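Local coordinates for putative endonuclease/exonuclease/phosphatase family protein (Bacteroides thetaiotaomicron, PDB 3MPR), which probably acts as a metal-dependent nuclease of the endonuclease/exonuclease/phosphatase family, possibly cleaving RNA from its 3' end, at residues R24-M38 / E273-V285. Sequence-based numbering, arbitrary orientation.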
ATOM      1  N   ARG A  24       2.859  -0.864 -27.087  1.00 21.02           N
ATOM      2  CA  ARG A  24       1.797  -0.074 -26.460  1.00 20.10           C
ATOM      3  C   ARG A  24       2.287   0.818 -25.316  1.00 20.64           C
ATOM      4  O   ARG A  24       1.515   1.595 -24.753  1.00 19.62           O
ATOM      5  CB  ARG A  24       0.671  -0.977 -25.954  1.00 23.48           C
ATOM      6  CG  ARG A  24      -0.150  -1.634 -27.055  1.00 30.54           C
ATOM      7  CD  ARG A  24      -1.334  -2.410 -26.477  1.00 31.14           C
ATOM      8  NE  ARG A  24      -0.918  -3.680 -25.889  1.00 40.06           N
ATOM      9  CZ  ARG A  24      -0.858  -4.829 -26.557  1.00 40.32           C
ATOM     10  NH1 ARG A  24      -1.199  -4.878 -27.840  1.00 45.48           N
ATOM     11  NH2 ARG A  24      -0.462  -5.934 -25.944  1.00 35.35           N
ATOM     12  N   GLY A  25       3.561   0.699 -24.970  1.00 17.48           N
ATOM     13  CA  GLY A  25       4.124   1.476 -23.880  1.00 15.91           C
ATOM     14  C   GLY A  25       4.007   0.764 -22.540  1.00 12.71           C
ATOM     15  O   GLY A  25       4.270   1.363 -21.492  1.00 15.01           O
ATOM     16  N   ASP A  26       3.621  -0.511 -22.576  1.00 12.29           N
ATOM     17  CA  ASP A  26       3.539  -1.338 -21.373  1.00 10.06           C
ATOM     18  C   ASP A  26       4.619  -2.401 -21.380  1.00 10.45           C
ATOM     19  O   ASP A  26       4.387  -3.545 -20.957  1.00 12.48           O
ATOM     20  CB  ASP A  26       2.182  -2.027 -21.280  1.00  9.95           C
ATOM     21  CG  ASP A  26       1.028  -1.041 -21.131  1.00 19.59           C
ATOM     22  OD1 ASP A  26       1.055  -0.186 -20.205  1.00 16.21           O
ATOM     23  OD2 ASP A  26       0.088  -1.127 -21.952  1.00 19.03           O
ATOM     24  N   GLY A  27       5.802  -2.033 -21.857  1.00 12.31           N
ATOM     25  CA  GLY A  27       6.889  -2.991 -21.993  1.00 17.08           C
ATOM     26  C   GLY A  27       7.451  -3.479 -20.673  1.00 18.89           C
ATOM     27  O   GLY A  27       7.530  -2.725 -19.703  1.00 13.14           O
ATOM     28  N   TRP A  28       7.848  -4.748 -20.644  1.00 16.48           N
ATOM     29  CA  TRP A  28       8.447  -5.349 -19.459  1.00 14.16           C
ATOM     30  C   TRP A  28       9.557  -4.494 -18.868  1.00 17.34           C
ATOM     31  O   TRP A  28       9.582  -4.261 -17.661  1.00 12.28           O
ATOM     32  CB  TRP A  28       8.973  -6.754 -19.780  1.00 12.82           C
ATOM     33  CG  TRP A  28       9.747  -7.418 -18.661  1.00 12.39           C
ATOM     34  CD1 TRP A  28      11.085  -7.718 -18.658  1.00 10.16           C
ATOM     35  CD2 TRP A  28       9.238  -7.848 -17.394  1.00 12.94           C
ATOM     36  NE1 TRP A  28      11.434  -8.316 -17.466  1.00 10.88           N
ATOM     37  CE2 TRP A  28      10.314  -8.413 -16.679  1.00 13.36           C
ATOM     38  CE3 TRP A  28       7.970  -7.826 -16.799  1.00 11.49           C
ATOM     39  CZ2 TRP A  28      10.163  -8.940 -15.394  1.00 10.22           C
ATOM     40  CZ3 TRP A  28       7.826  -8.347 -15.523  1.00  6.96           C
ATOM     41  CH2 TRP A  28       8.911  -8.895 -14.835  1.00  8.26           C
ATOM     42  N   GLY A  29      10.472  -4.016 -19.710  1.00 15.47           N
ATOM     43  CA  GLY A  29      11.637  -3.308 -19.214  1.00 11.37           C
ATOM     44  C   GLY A  29      11.300  -2.038 -18.456  1.00 11.42           C
ATOM     45  O   GLY A  29      11.994  -1.657 -17.517  1.00 16.27           O
ATOM     46  N   GLN A  30      10.217  -1.391 -18.862  1.00 10.90           N
ATOM     47  CA  GLN A  30       9.727  -0.192 -18.198  1.00 13.51           C
ATOM     48  C   GLN A  30       8.935  -0.528 -16.922  1.00 16.87           C
ATOM     49  O   GLN A  30       8.995   0.203 -15.932  1.00 16.94           O
ATOM     50  CB  GLN A  30       8.863   0.592 -19.192  1.00 19.48           C
ATOM     51  CG  GLN A  30       8.119   1.779 -18.625  1.00 21.10           C
ATOM     52  CD  GLN A  30       7.423   2.595 -19.703  1.00 24.14           C
ATOM     53  OE1 GLN A  30       8.072   3.315 -20.456  1.00 25.86           O
ATOM     54  NE2 GLN A  30       6.095   2.493 -19.771  1.00 18.48           N
ATOM     55  N   ARG A  31       8.222  -1.651 -16.946  1.00 11.48           N
ATOM     56  CA  ARG A  31       7.262  -2.007 -15.889  1.00 13.66           C
ATOM     57  C   ARG A  31       7.901  -2.645 -14.677  1.00 12.49           C
ATOM     58  O   ARG A  31       7.534  -2.347 -13.543  1.00 10.68           O
ATOM     59  CB  ARG A  31       6.243  -3.036 -16.403  1.00 15.86           C
ATOM     60  CG  ARG A  31       5.331  -2.561 -17.491  1.00 20.77           C
ATOM     61  CD  ARG A  31       4.173  -3.528 -17.701  1.00 13.48           C
ATOM     62  NE  ARG A  31       4.531  -4.803 -18.324  1.00 12.68           N
ATOM     63  CZ  ARG A  31       4.606  -5.959 -17.665  1.00 10.80           C
ATOM     64  NH1 ARG A  31       4.381  -5.994 -16.345  1.00 10.06           N
ATOM     65  NH2 ARG A  31       4.907  -7.079 -18.325  1.00 10.82           N
ATOM     66  N   TYR A  32       8.824  -3.573 -14.912  1.00 10.75           N
ATOM     67  CA  TYR A  32       9.283  -4.434 -13.829  1.00  8.05           C
ATOM     68  C   TYR A  32      10.015  -3.729 -12.683  1.00 11.06           C
ATOM     69  O   TYR A  32       9.908  -4.154 -11.537  1.00 11.75           O
ATOM     70  CB  TYR A  32      10.036  -5.676 -14.359  1.00  8.53           C
ATOM     71  CG  TYR A  32      11.544  -5.560 -14.503  1.00 11.32           C
ATOM     72  CD1 TYR A  32      12.373  -5.582 -13.396  1.00 14.39           C
ATOM     73  CD2 TYR A  32      12.130  -5.473 -15.762  1.00 10.02           C
ATOM     74  CE1 TYR A  32      13.758  -5.491 -13.531  1.00 14.40           C
ATOM     75  CE2 TYR A  32      13.495  -5.376 -15.910  1.00 15.08           C
ATOM     76  CZ  TYR A  32      14.306  -5.389 -14.799  1.00 17.81           C
ATOM     77  OH  TYR A  32      15.668  -5.305 -14.964  1.00 15.35           O
ATOM     78  N   PRO A  33      10.740  -2.637 -12.976  1.00 11.07           N
ATOM     79  CA  PRO A  33      11.349  -1.948 -11.839  1.00 10.16           C
ATOM     80  C   PRO A  33      10.281  -1.423 -10.872  1.00  9.63           C
ATOM     81  O   PRO A  33      10.514  -1.413  -9.668  1.00  9.14           O
ATOM     82  CB  PRO A  33      12.112  -0.797 -12.498  1.00 12.55           C
ATOM     83  CG  PRO A  33      12.455  -1.336 -13.882  1.00 14.55           C
ATOM     84  CD  PRO A  33      11.199  -2.093 -14.266  1.00 13.56           C
ATOM     85  N   VAL A  34       9.125  -1.019 -11.390  1.00  8.76           N
ATOM     86  CA  VAL A  34       8.005  -0.580 -10.536  1.00  9.26           C
ATOM     87  C   VAL A  34       7.394  -1.761  -9.768  1.00 10.47           C
ATOM     88  O   VAL A  34       7.132  -1.672  -8.563  1.00 12.02           O
ATOM     89  CB  VAL A  34       6.913   0.128 -11.375  1.00  9.68           C
ATOM     90  CG1 VAL A  34       5.798   0.669 -10.474  1.00  8.47           C
ATOM     91  CG2 VAL A  34       7.533   1.269 -12.187  1.00 13.15           C
ATOM     92  N   ILE A  35       7.163  -2.869 -10.468  1.00  6.27           N
ATOM     93  CA  ILE A  35       6.734  -4.106  -9.813  1.00 11.05           C
ATOM     94  C   ILE A  35       7.646  -4.442  -8.626  1.00 10.33           C
ATOM     95  O   ILE A  35       7.165  -4.727  -7.532  1.00 11.51           O
ATOM     96  CB  ILE A  35       6.695  -5.291 -10.808  1.00  8.78           C
ATOM     97  CG1 ILE A  35       5.617  -5.071 -11.869  1.00 11.79           C
ATOM     98  CG2 ILE A  35       6.493  -6.632 -10.071  1.00 10.69           C
ATOM     99  CD1 ILE A  35       5.632  -6.108 -13.012  1.00  9.78           C
ATOM    100  N   ALA A  36       8.962  -4.398  -8.834  1.00  9.41           N
ATOM    101  CA  ALA A  36       9.906  -4.726  -7.762  1.00  9.99           C
ATOM    102  C   ALA A  36       9.786  -3.748  -6.601  1.00 10.37           C
ATOM    103  O   ALA A  36       9.771  -4.159  -5.445  1.00  8.44           O
ATOM    104  CB  ALA A  36      11.356  -4.773  -8.276  1.00  6.91           C
ATOM    105  N   GLN A  37       9.694  -2.456  -6.902  1.00  7.65           N
ATOM    106  CA  GLN A  37       9.432  -1.473  -5.848  1.00 12.55           C
ATOM    107  C   GLN A  37       8.164  -1.777  -5.041  1.00 12.66           C
ATOM    108  O   GLN A  37       8.155  -1.614  -3.822  1.00  8.12           O
ATOM    109  CB  GLN A  37       9.391  -0.044  -6.400  1.00 10.29           C
ATOM    110  CG  GLN A  37      10.783   0.548  -6.678  1.00 15.38           C
ATOM    111  CD  GLN A  37      10.904   1.986  -6.203  1.00 18.64           C
ATOM    112  OE1 GLN A  37      10.486   2.911  -6.899  1.00 19.38           O
ATOM    113  NE2 GLN A  37      11.458   2.180  -4.999  1.00 14.84           N
HETATM  114  N   MSE A  38       7.091  -2.208  -5.700  1.00  7.76           N
HETATM  115  CA  MSE A  38       5.861  -2.528  -4.957  1.00 10.75           C
HETATM  116  C   MSE A  38       6.061  -3.695  -3.994  1.00 11.35           C
HETATM  117  O   MSE A  38       5.589  -3.662  -2.856  1.00 10.30           O
HETATM  118  CB  MSE A  38       4.713  -2.853  -5.901  1.00 10.10           C
HETATM  119  CG  MSE A  38       4.297  -1.695  -6.787  1.00 14.85           C
HETATM  120 SE   MSE A  38       2.680  -2.128  -7.791  1.00 27.14          SE
HETATM  121  CE  MSE A  38       1.466  -2.326  -6.293  1.00 11.35           C
ATOM    122  N   GLU A 273       0.651   9.943 -18.857  1.00 11.74           N
ATOM    123  CA  GLU A 273      -0.504   9.087 -18.657  1.00 14.25           C
ATOM    124  C   GLU A 273      -0.209   8.045 -17.587  1.00 10.16           C
ATOM    125  O   GLU A 273       0.936   7.637 -17.400  1.00 11.12           O
ATOM    126  CB  GLU A 273      -0.917   8.399 -19.955  1.00 18.70           C
ATOM    127  CG  GLU A 273       0.107   7.435 -20.519  1.00 18.50           C
ATOM    128  CD  GLU A 273      -0.304   6.907 -21.898  1.00 27.95           C
ATOM    129  OE1 GLU A 273      -1.234   6.069 -21.967  1.00 29.99           O
ATOM    130  OE2 GLU A 273       0.289   7.340 -22.911  1.00 22.09           O
ATOM    131  N   ALA A 274      -1.249   7.621 -16.887  1.00 10.98           N
ATOM    132  CA  ALA A 274      -1.095   6.574 -15.891  1.00 10.52           C
ATOM    133  C   ALA A 274      -0.819   5.255 -16.586  1.00 12.84           C
ATOM    134  O   ALA A 274      -1.340   4.999 -17.670  1.00 14.36           O
ATOM    135  CB  ALA A 274      -2.345   6.469 -15.035  1.00 13.04           C
ATOM    136  N   ARG A 275       0.009   4.425 -15.955  1.00  9.60           N
ATOM    137  CA  ARG A 275       0.329   3.090 -16.455  1.00  8.55           C
ATOM    138  C   ARG A 275       0.212   2.135 -15.281  1.00 10.10           C
ATOM    139  O   ARG A 275       0.614   2.482 -14.172  1.00  8.66           O
ATOM    140  CB  ARG A 275       1.788   3.042 -16.932  1.00 11.34           C
ATOM    141  CG  ARG A 275       2.094   3.854 -18.174  1.00 14.66           C
ATOM    142  CD  ARG A 275       1.670   3.088 -19.410  1.00 15.49           C
ATOM    143  NE  ARG A 275       1.932   3.842 -20.635  1.00 15.75           N
ATOM    144  CZ  ARG A 275       1.585   3.421 -21.848  1.00 13.68           C
ATOM    145  NH1 ARG A 275       0.968   2.252 -21.993  1.00 11.94           N
ATOM    146  NH2 ARG A 275       1.850   4.168 -22.912  1.00 12.59           N
ATOM    147  N   THR A 276      -0.311   0.935 -15.512  1.00  7.45           N
ATOM    148  CA  THR A 276      -0.361  -0.054 -14.442  1.00  8.63           C
ATOM    149  C   THR A 276       0.904  -0.914 -14.539  1.00  9.85           C
ATOM    150  O   THR A 276       1.352  -1.231 -15.637  1.00 10.73           O
ATOM    151  CB  THR A 276      -1.621  -0.927 -14.528  1.00  9.83           C
ATOM    152  OG1 THR A 276      -1.672  -1.570 -15.813  1.00 11.06           O
ATOM    153  CG2 THR A 276      -2.866  -0.076 -14.327  1.00  9.25           C
ATOM    154  N   PRO A 277       1.504  -1.258 -13.390  1.00 10.78           N
ATOM    155  CA  PRO A 277       2.757  -2.025 -13.392  1.00  8.74           C
ATOM    156  C   PRO A 277       2.586  -3.399 -14.048  1.00 10.31           C
ATOM    157  O   PRO A 277       3.534  -3.902 -14.633  1.00 11.13           O
ATOM    158  CB  PRO A 277       3.087  -2.161 -11.904  1.00 11.30           C
ATOM    159  CG  PRO A 277       2.448  -0.942 -11.279  1.00 10.15           C
ATOM    160  CD  PRO A 277       1.169  -0.743 -12.051  1.00 11.69           C
ATOM    161  N   SER A 278       1.399  -3.989 -13.949  1.00  7.16           N
ATOM    162  CA  SER A 278       1.079  -5.170 -14.748  1.00 12.17           C
ATOM    163  C   SER A 278      -0.370  -5.082 -15.184  1.00 10.23           C
ATOM    164  O   SER A 278      -1.070  -4.160 -14.798  1.00  8.89           O
ATOM    165  CB  SER A 278       1.312  -6.463 -13.966  1.00 10.68           C
ATOM    166  OG  SER A 278       0.974  -7.571 -14.782  1.00 12.90           O
ATOM    167  N   ASP A 279      -0.829  -6.027 -15.996  1.00 13.41           N
ATOM    168  CA  ASP A 279      -2.232  -5.988 -16.396  1.00 11.80           C
ATOM    169  C   ASP A 279      -3.161  -6.649 -15.374  1.00  8.80           C
ATOM    170  O   ASP A 279      -4.378  -6.725 -15.577  1.00  8.91           O
ATOM    171  CB  ASP A 279      -2.457  -6.486 -17.835  1.00 12.68           C
ATOM    172  CG  ASP A 279      -2.206  -7.966 -17.999  1.00 14.84           C
ATOM    173  OD1 ASP A 279      -1.522  -8.563 -17.142  1.00 17.35           O
ATOM    174  OD2 ASP A 279      -2.699  -8.527 -19.002  1.00 15.43           O
ATOM    175  N   HIS A 280      -2.588  -7.098 -14.258  1.00  8.80           N
ATOM    176  CA  HIS A 280      -3.390  -7.376 -13.065  1.00  8.77           C
ATOM    177  C   HIS A 280      -2.936  -6.441 -11.942  1.00  9.70           C
ATOM    178  O   HIS A 280      -1.847  -5.858 -12.004  1.00  7.85           O
ATOM    179  CB  HIS A 280      -3.196  -8.813 -12.582  1.00  8.24           C
ATOM    180  CG  HIS A 280      -3.684  -9.858 -13.538  1.00  8.71           C
ATOM    181  ND1 HIS A 280      -3.172 -10.014 -14.811  1.00 15.40           N
ATOM    182  CD2 HIS A 280      -4.611 -10.831 -13.384  1.00  6.94           C
ATOM    183  CE1 HIS A 280      -3.779 -11.030 -15.405  1.00  6.91           C
ATOM    184  NE2 HIS A 280      -4.654 -11.544 -14.558  1.00 14.31           N
ATOM    185  N   PHE A 281      -3.760  -6.321 -10.908  1.00  6.06           N
ATOM    186  CA  PHE A 281      -3.305  -5.728  -9.654  1.00  9.33           C
ATOM    187  C   PHE A 281      -2.835  -6.840  -8.731  1.00  9.73           C
ATOM    188  O   PHE A 281      -3.430  -7.905  -8.722  1.00  8.81           O
ATOM    189  CB  PHE A 281      -4.442  -4.977  -8.974  1.00  9.53           C
ATOM    190  CG  PHE A 281      -4.941  -3.800  -9.761  1.00 11.55           C
ATOM    191  CD1 PHE A 281      -4.070  -2.801 -10.153  1.00  7.58           C
ATOM    192  CD2 PHE A 281      -6.276  -3.690 -10.102  1.00 14.82           C
ATOM    193  CE1 PHE A 281      -4.517  -1.718 -10.876  1.00  6.93           C
ATOM    194  CE2 PHE A 281      -6.728  -2.603 -10.832  1.00 11.74           C
ATOM    195  CZ  PHE A 281      -5.843  -1.623 -11.218  1.00  8.97           C
ATOM    196  N   PRO A 282      -1.783  -6.584  -7.930  1.00  7.81           N
ATOM    197  CA  PRO A 282      -1.407  -7.584  -6.922  1.00  7.01           C
ATOM    198  C   PRO A 282      -2.476  -7.719  -5.846  1.00  8.44           C
ATOM    199  O   PRO A 282      -3.131  -6.748  -5.484  1.00  7.54           O
ATOM    200  CB  PRO A 282      -0.127  -7.012  -6.306  1.00  7.09           C
ATOM    201  CG  PRO A 282      -0.162  -5.569  -6.591  1.00 10.62           C
ATOM    202  CD  PRO A 282      -0.924  -5.387  -7.882  1.00  6.24           C
ATOM    203  N   VAL A 283      -2.653  -8.935  -5.346  1.00 11.45           N
ATOM    204  CA  VAL A 283      -3.506  -9.156  -4.200  1.00  7.70           C
ATOM    205  C   VAL A 283      -2.584  -9.406  -3.010  1.00  7.95           C
ATOM    206  O   VAL A 283      -1.737 -10.291  -3.061  1.00  7.41           O
ATOM    207  CB  VAL A 283      -4.409 -10.392  -4.399  1.00  9.68           C
ATOM    208  CG1 VAL A 283      -5.129 -10.742  -3.099  1.00  8.02           C
ATOM    209  CG2 VAL A 283      -5.415 -10.161  -5.541  1.00  6.55           C
ATOM    210  N   LYS A 284      -2.734  -8.617  -1.952  1.00  7.38           N
ATOM    211  CA  LYS A 284      -1.864  -8.745  -0.788  1.00  6.91           C
ATOM    212  C   LYS A 284      -2.692  -9.173   0.418  1.00  5.79           C
ATOM    213  O   LYS A 284      -3.698  -8.539   0.744  1.00  7.02           O
ATOM    214  CB  LYS A 284      -1.144  -7.418  -0.501  1.00  8.37           C
ATOM    215  CG  LYS A 284      -0.437  -7.392   0.840  1.00 11.11           C
ATOM    216  CD  LYS A 284       0.195  -6.044   1.139  1.00 12.18           C
ATOM    217  CE  LYS A 284       0.493  -5.901   2.636  1.00 13.88           C
ATOM    218  NZ  LYS A 284       1.370  -4.708   2.936  1.00  8.44           N
ATOM    219  N   VAL A 285      -2.264 -10.238   1.087  1.00  4.81           N
ATOM    220  CA  VAL A 285      -3.006 -10.759   2.240  1.00  7.78           C
ATOM    221  C   VAL A 285      -2.087 -10.937   3.453  1.00 12.19           C
ATOM    222  O   VAL A 285      -0.969 -11.437   3.326  1.00  9.42           O
ATOM    223  CB  VAL A 285      -3.693 -12.101   1.900  1.00  8.19           C
ATOM    224  CG1 VAL A 285      -4.248 -12.776   3.182  1.00  4.77           C
ATOM    225  CG2 VAL A 285      -4.810 -11.872   0.856  1.00  4.92           C
TER
HETATM  226  O   HOH W   1       2.601  -0.494 -17.957  1.00  9.66           O
HETATM  227  O   HOH W   2      -0.899   0.739 -18.407  1.00 12.17           O
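Three donors converge on OD1 of D26: NH1 of R275 at 3.0 Å in a salt bridge, and two waters that bridge on to the backbone N and O of T276. The two charged groups are not coplanar: their planes stand 79° apart and NH1 meets OD1 from above the carboxylate plane. NH1 of R275 also donates to O of R24 at 2.9 Å, with NH2 of R275 adding a weak bond to the same carbonyl. One face of this guanidinium is covered by O of G25, the opposite one by the carboxylate of E273. The R275 chain bends at chi2, which turns its guanidinium toward the Schellman turn at G25. Replacing R275 with an alanine would probably leave the D26 carboxylate without its countercharge and the R24 carbonyl without these donors. In this DNase I-like fold the contact seats helix 28-41 on the segment joining strand 272-275 to strand 283-289, which pairs with strand 5-13; the side chain of S278 lies about 7 Å from that of E51, a magnesium-binding residue, though no metal is bound here. R31 ties the helix to the segment: NH1 reaches O of P277 at 2.8 Å, nearly straight (165°) and in the carbonyl plane, while NE of R31 holds O of D26. Its guanidinium also donates to the carbonyls of L14 and R15. Further along, CG of P277 meets CG1 of V34 and, at 3.7 Å, SE of selenomethionine M38, whose bend at chi3 (64°) carries CE to within 3.6 Å of CG of P282.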